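Local coordinates for putative oxidoreductase (Bacteroides fragilis NCTC 9343, PDB 3FHL), which is a putative oxidoreductase of the Gfo/Idh/MocA family that probably uses a nicotinamide dinucleotide bound by its Rossmann-fold domain, at residues 175-180 with 340-345; 201-206 with 210-215. One frame throughout, in Å; residues are numbered along the deposited sequence.

Contact 1 of 2, residues 175-180 with 340-345; sequences LTYNLG and AAYQSH
Two helices of the C-terminal alpha/beta domain, the short 175-178 and the long 328-347, meet here through Tyr-342, whose ring reaches across to Thr-176 and Tyr-177. Its CE2 lies 3.6 Å from Tyr-177 CE1, and the two rings are inclined by 30° yet slid so far apart, with centroids 5.5 Å from each other, that they barely overlap. The phenol end runs past Thr-176 in the opposite sense to the threonine side chain, bringing Tyr-342 OH to 3.6 Å from Thr-176 CB. Both helices pack on the same face of the mixed beta-sheet: Thr-176 also touches Leu-201 and Phe-214, and Ala-341 rests on Ala-199 and Ile-216. Thr-176 turns its methyl anti to the backbone N (chi1 -54° for OG1), which sends CG2 to 3.8 Å from Tyr-342 CE2 and 4.4 Å from Ala-341 CB. No hydrogen bond joins the segments directly. Instead Thr-176 OG1 bonds to Asp-211 OD2 and Tyr-342 OH to Asp-211 OD1, so one carboxylate links the two side chains. In the first turn of the short helix, Leu-175 O takes the N-H groups of both Leu-179 and Gly-180.

Contact 2 of 2, residues 201-206 with 210-215; sequences LGILRE and VDDYFI
Asp-212 grips Leu-204 and Arg-205 with both carboxylate oxygens. OD1 accepts from Leu-204 N at 2.7 Å through its syn lone pair, in a nearly straight bond (170° at the hydrogen). OD2 takes two donors from one residue: Arg-205 N, 3.2 Å away on the syn side, and Arg-205 NE, 2.9 Å away and above the carboxylate plane. The second of these is a salt bridge, in which OD2 sits at the edge of the guanidinium while the two flat groups stand 72° apart. A bend at chi3 (-52°) folds the arginine chain back so that NE reaches the acid. Water 1 donates to Asp-212 OD2 and Val-210 O and accepts a longer bond from Arg-205 NH2; NH1 turns to Arg-157 O. This many donors would be expected to stabilise the charged carboxylate. Among backbone groups, Asp-212 N donates to Gly-202 O at 2.9 Å, and Gly-202 N to Tyr-213 O. Asp-212 and Tyr-213 thus both face Gly-202, a classic beta bulge in the hairpin of strands 194-202 and 213-221, near its loop end. Apolar packing lies on two faces. Leu-201 and Phe-214, a non-hydrogen-bonded antiparallel pair, meet on the helix-covered face, with Leu-201 CD2 3.7 Å from Phe-214 CB. On the other face Leu-204 CD1 packs 3.6 Å from Tyr-213 CB. That side adjoins the second subunit, where Tyr-213 OH bonds to Glu-148 of the neighbouring chain and Leu-204 O to its Arg-145. Apart from these pairs, Leu-201 CD1 also lies against the carboxylate carbon of Asp-211.

Contacts 1 and 2 lie within the C-terminal alpha/beta domain, their centres about 10 Å apart. Along the chain the order is 175-180, 201-206, 210-215 and 340-345, so the hairpin of contact 2 is nested inside the loop closed by contact 1. Strands 194-202 and 213-221, whose loop ends meet in contact 2, lie under the helices of contact 1. Asp-211 of contact 2 ties the two contacts together through its carboxylate. One face of this hairpin therefore carries helices of its own chain, while the other contributes to the interface with the second subunit.

Contact 1 of 2, residues 175-180 with 340-345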
# COMPACT_ATOMS: atom_id res chain seq x y z
N LEU C 175 13.13 7.19 8.18
CA LEU C 175 12.53 5.86 8.19
C LEU C 175 13.01 5.01 7.02
O LEU C 175 13.15 3.80 7.14
CB LEU C 175 11.00 5.96 8.14
CG LEU C 175 10.20 4.79 8.73
CD1 LEU C 175 10.64 4.53 10.16
CD2 LEU C 175 8.72 5.08 8.69
N THR C 176 13.22 5.66 5.87
CA THR C 176 13.69 4.99 4.65
C THR C 176 15.07 4.36 4.83
O THR C 176 15.36 3.28 4.27
CB THR C 176 13.70 5.96 3.45
OG1 THR C 176 12.40 6.56 3.33
CG2 THR C 176 14.04 5.24 2.12
N TYR C 177 15.93 5.01 5.61
CA TYR C 177 17.20 4.42 6.01
C TYR C 177 17.00 3.37 7.11
O TYR C 177 17.41 2.23 6.94
CB TYR C 177 18.20 5.47 6.49
CG TYR C 177 19.10 6.03 5.40
CD1 TYR C 177 18.88 7.31 4.89
CD2 TYR C 177 20.16 5.28 4.89
CE1 TYR C 177 19.70 7.84 3.89
CE2 TYR C 177 20.99 5.80 3.89
CZ TYR C 177 20.75 7.08 3.39
OH TYR C 177 21.55 7.61 2.40
N ASN C 178 16.36 3.76 8.22
CA ASN C 178 16.26 2.90 9.39
C ASN C 178 15.49 1.59 9.17
O ASN C 178 15.98 0.53 9.53
CB ASN C 178 15.71 3.67 10.59
CG ASN C 178 16.72 4.68 11.14
OD1 ASN C 178 17.92 4.41 11.20
ND2 ASN C 178 16.22 5.84 11.55
N LEU C 179 14.30 1.67 8.58
CA LEU C 179 13.49 0.47 8.36
C LEU C 179 13.51 0.01 6.92
O LEU C 179 13.39 -1.17 6.65
CB LEU C 179 12.04 0.67 8.82
CG LEU C 179 11.83 0.85 10.33
CD1 LEU C 179 10.36 0.93 10.62
CD2 LEU C 179 12.47 -0.30 11.10
N GLY C 180 13.63 0.97 6.01
CA GLY C 180 13.68 0.64 4.59
C GLY C 180 14.85 -0.23 4.21
O GLY C 180 14.69 -1.11 3.36
N ALA C 340 18.40 5.84 -4.58
CA ALA C 340 17.46 5.97 -5.70
C ALA C 340 16.05 6.36 -5.25
O ALA C 340 15.38 7.12 -5.93
CB ALA C 340 17.41 4.71 -6.51
N ALA C 341 15.64 5.84 -4.10
CA ALA C 341 14.35 6.18 -3.49
C ALA C 341 14.31 7.66 -3.07
O ALA C 341 13.33 8.37 -3.35
CB ALA C 341 14.06 5.26 -2.29
N TYR C 342 15.38 8.13 -2.42
CA TYR C 342 15.50 9.55 -2.08
C TYR C 342 15.52 10.45 -3.33
O TYR C 342 14.87 11.49 -3.35
CB TYR C 342 16.70 9.80 -1.16
CG TYR C 342 16.39 9.56 0.31
CD1 TYR C 342 15.68 10.49 1.07
CD2 TYR C 342 16.81 8.40 0.96
CE1 TYR C 342 15.40 10.28 2.42
CE2 TYR C 342 16.52 8.17 2.31
CZ TYR C 342 15.81 9.11 3.03
OH TYR C 342 15.52 8.89 4.37
N GLN C 343 16.20 10.01 -4.38
CA GLN C 343 16.30 10.78 -5.62
C GLN C 343 14.95 10.85 -6.34
O GLN C 343 14.58 11.90 -6.86
CB GLN C 343 17.39 10.19 -6.52
CG GLN C 343 17.67 11.00 -7.79
CD GLN C 343 18.48 10.22 -8.82
OE1 GLN C 343 19.10 9.21 -8.50
NE2 GLN C 343 18.47 10.70 -10.05
N SER C 344 14.22 9.74 -6.37
CA SER C 344 12.89 9.66 -6.96
C SER C 344 11.90 10.60 -6.31
O SER C 344 11.10 11.26 -7.00
CB SER C 344 12.35 8.23 -6.90
OG SER C 344 11.02 8.17 -7.37
N HIS C 345 11.95 10.67 -4.98
CA HIS C 345 11.09 11.56 -4.21
C HIS C 345 11.48 13.03 -4.43
O HIS C 345 10.62 13.84 -4.73
CB HIS C 345 11.14 11.19 -2.73
CG HIS C 345 10.61 12.25 -1.82
ND1 HIS C 345 9.27 12.60 -1.77
CD2 HIS C 345 11.23 13.03 -0.90
CE1 HIS C 345 9.10 13.55 -0.87
NE2 HIS C 345 10.27 13.83 -0.33

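Contact 2 of 2, residues 201-206 with 210-215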
# COMPACT_ATOMS: atom_id res chain seq x y z
N LEU C 201 8.03 9.74 -0.27
CA LEU C 201 8.30 9.84 1.15
C LEU C 201 7.48 10.96 1.73
O LEU C 201 7.01 11.85 1.01
CB LEU C 201 9.79 10.12 1.43
CG LEU C 201 10.98 9.41 0.78
CD1 LEU C 201 12.14 9.50 1.75
CD2 LEU C 201 10.77 7.97 0.35
N GLY C 202 7.28 10.92 3.04
CA GLY C 202 6.58 12.00 3.69
C GLY C 202 7.09 12.26 5.08
O GLY C 202 7.72 11.40 5.71
N ILE C 203 6.86 13.49 5.54
CA ILE C 203 6.93 13.81 6.96
C ILE C 203 5.50 14.14 7.33
O ILE C 203 5.00 15.24 7.05
CB ILE C 203 7.89 14.97 7.29
CG1 ILE C 203 9.29 14.69 6.75
CG2 ILE C 203 7.93 15.16 8.80
CD1 ILE C 203 10.22 15.90 6.69
N LEU C 204 4.83 13.17 7.94
CA LEU C 204 3.40 13.24 8.14
C LEU C 204 3.07 13.76 9.54
O LEU C 204 1.96 14.24 9.78
CB LEU C 204 2.77 11.86 7.92
CG LEU C 204 3.07 11.07 6.64
CD1 LEU C 204 2.25 9.78 6.67
CD2 LEU C 204 2.79 11.87 5.37
N ARG C 205 4.04 13.70 10.44
CA ARG C 205 3.81 14.10 11.83
C ARG C 205 4.22 15.54 12.04
O ARG C 205 5.22 16.01 11.49
CB ARG C 205 4.54 13.17 12.81
CG ARG C 205 4.06 11.72 12.75
CD ARG C 205 4.92 10.77 13.55
NE ARG C 205 6.34 10.85 13.23
CZ ARG C 205 7.30 10.32 13.98
NH1 ARG C 205 7.00 9.64 15.08
NH2 ARG C 205 8.57 10.46 13.62
N GLU C 206 3.40 16.24 12.83
CA GLU C 206 3.66 17.62 13.20
C GLU C 206 4.98 17.71 13.96
O GLU C 206 5.18 17.00 14.94
CB GLU C 206 2.50 18.16 14.06
CG GLU C 206 2.69 19.60 14.55
CD GLU C 206 1.76 19.97 15.70
OE1 GLU C 206 2.25 20.10 16.84
OE2 GLU C 206 0.54 20.11 15.46
N VAL C 210 12.70 14.43 9.81
CA VAL C 210 13.09 13.42 8.81
C VAL C 210 11.86 12.62 8.39
O VAL C 210 10.86 12.60 9.11
CB VAL C 210 14.19 12.45 9.34
CG1 VAL C 210 15.53 13.17 9.48
CG2 VAL C 210 13.78 11.80 10.66
N ASP C 211 11.94 11.94 7.23
CA ASP C 211 10.81 11.15 6.74
C ASP C 211 10.33 10.11 7.75
O ASP C 211 11.14 9.46 8.43
CB ASP C 211 11.12 10.53 5.36
CG ASP C 211 12.25 9.51 5.40
OD1 ASP C 211 13.42 9.93 5.51
OD2 ASP C 211 11.99 8.29 5.31
N ASP C 212 9.01 10.02 7.88
CA ASP C 212 8.38 9.07 8.78
C ASP C 212 7.34 8.27 8.02
O ASP C 212 6.45 7.66 8.61
CB ASP C 212 7.79 9.78 10.01
CG ASP C 212 6.81 10.92 9.66
OD1 ASP C 212 6.26 10.93 8.54
OD2 ASP C 212 6.59 11.80 10.51
N TYR C 213 7.47 8.26 6.69
CA TYR C 213 6.60 7.50 5.82
C TYR C 213 7.38 7.26 4.54
O TYR C 213 7.97 8.19 3.99
CB TYR C 213 5.34 8.30 5.46
CG TYR C 213 4.49 7.65 4.40
CD1 TYR C 213 3.44 6.81 4.76
CD2 TYR C 213 4.74 7.85 3.03
CE1 TYR C 213 2.67 6.19 3.80
CE2 TYR C 213 3.98 7.22 2.06
CZ TYR C 213 2.93 6.40 2.47
OH TYR C 213 2.15 5.76 1.55
N PHE C 214 7.32 6.04 4.02
CA PHE C 214 7.79 5.81 2.64
C PHE C 214 6.94 4.77 1.98
O PHE C 214 6.39 3.88 2.64
CB PHE C 214 9.30 5.47 2.60
CG PHE C 214 9.66 4.12 3.18
CD1 PHE C 214 9.42 2.93 2.47
CD2 PHE C 214 10.27 4.03 4.42
CE1 PHE C 214 9.76 1.70 3.01
CE2 PHE C 214 10.62 2.80 4.96
CZ PHE C 214 10.35 1.63 4.25
N ILE C 215 6.78 4.90 0.67
CA ILE C 215 6.31 3.82 -0.16
C ILE C 215 7.30 3.69 -1.33
O ILE C 215 7.67 4.70 -1.93
CB ILE C 215 4.84 3.98 -0.64
CG1 ILE C 215 4.39 2.74 -1.43
CG2 ILE C 215 4.62 5.29 -1.44
CD1 ILE C 215 2.91 2.56 -1.50
O HOH W 1 9.16 12.63 11.25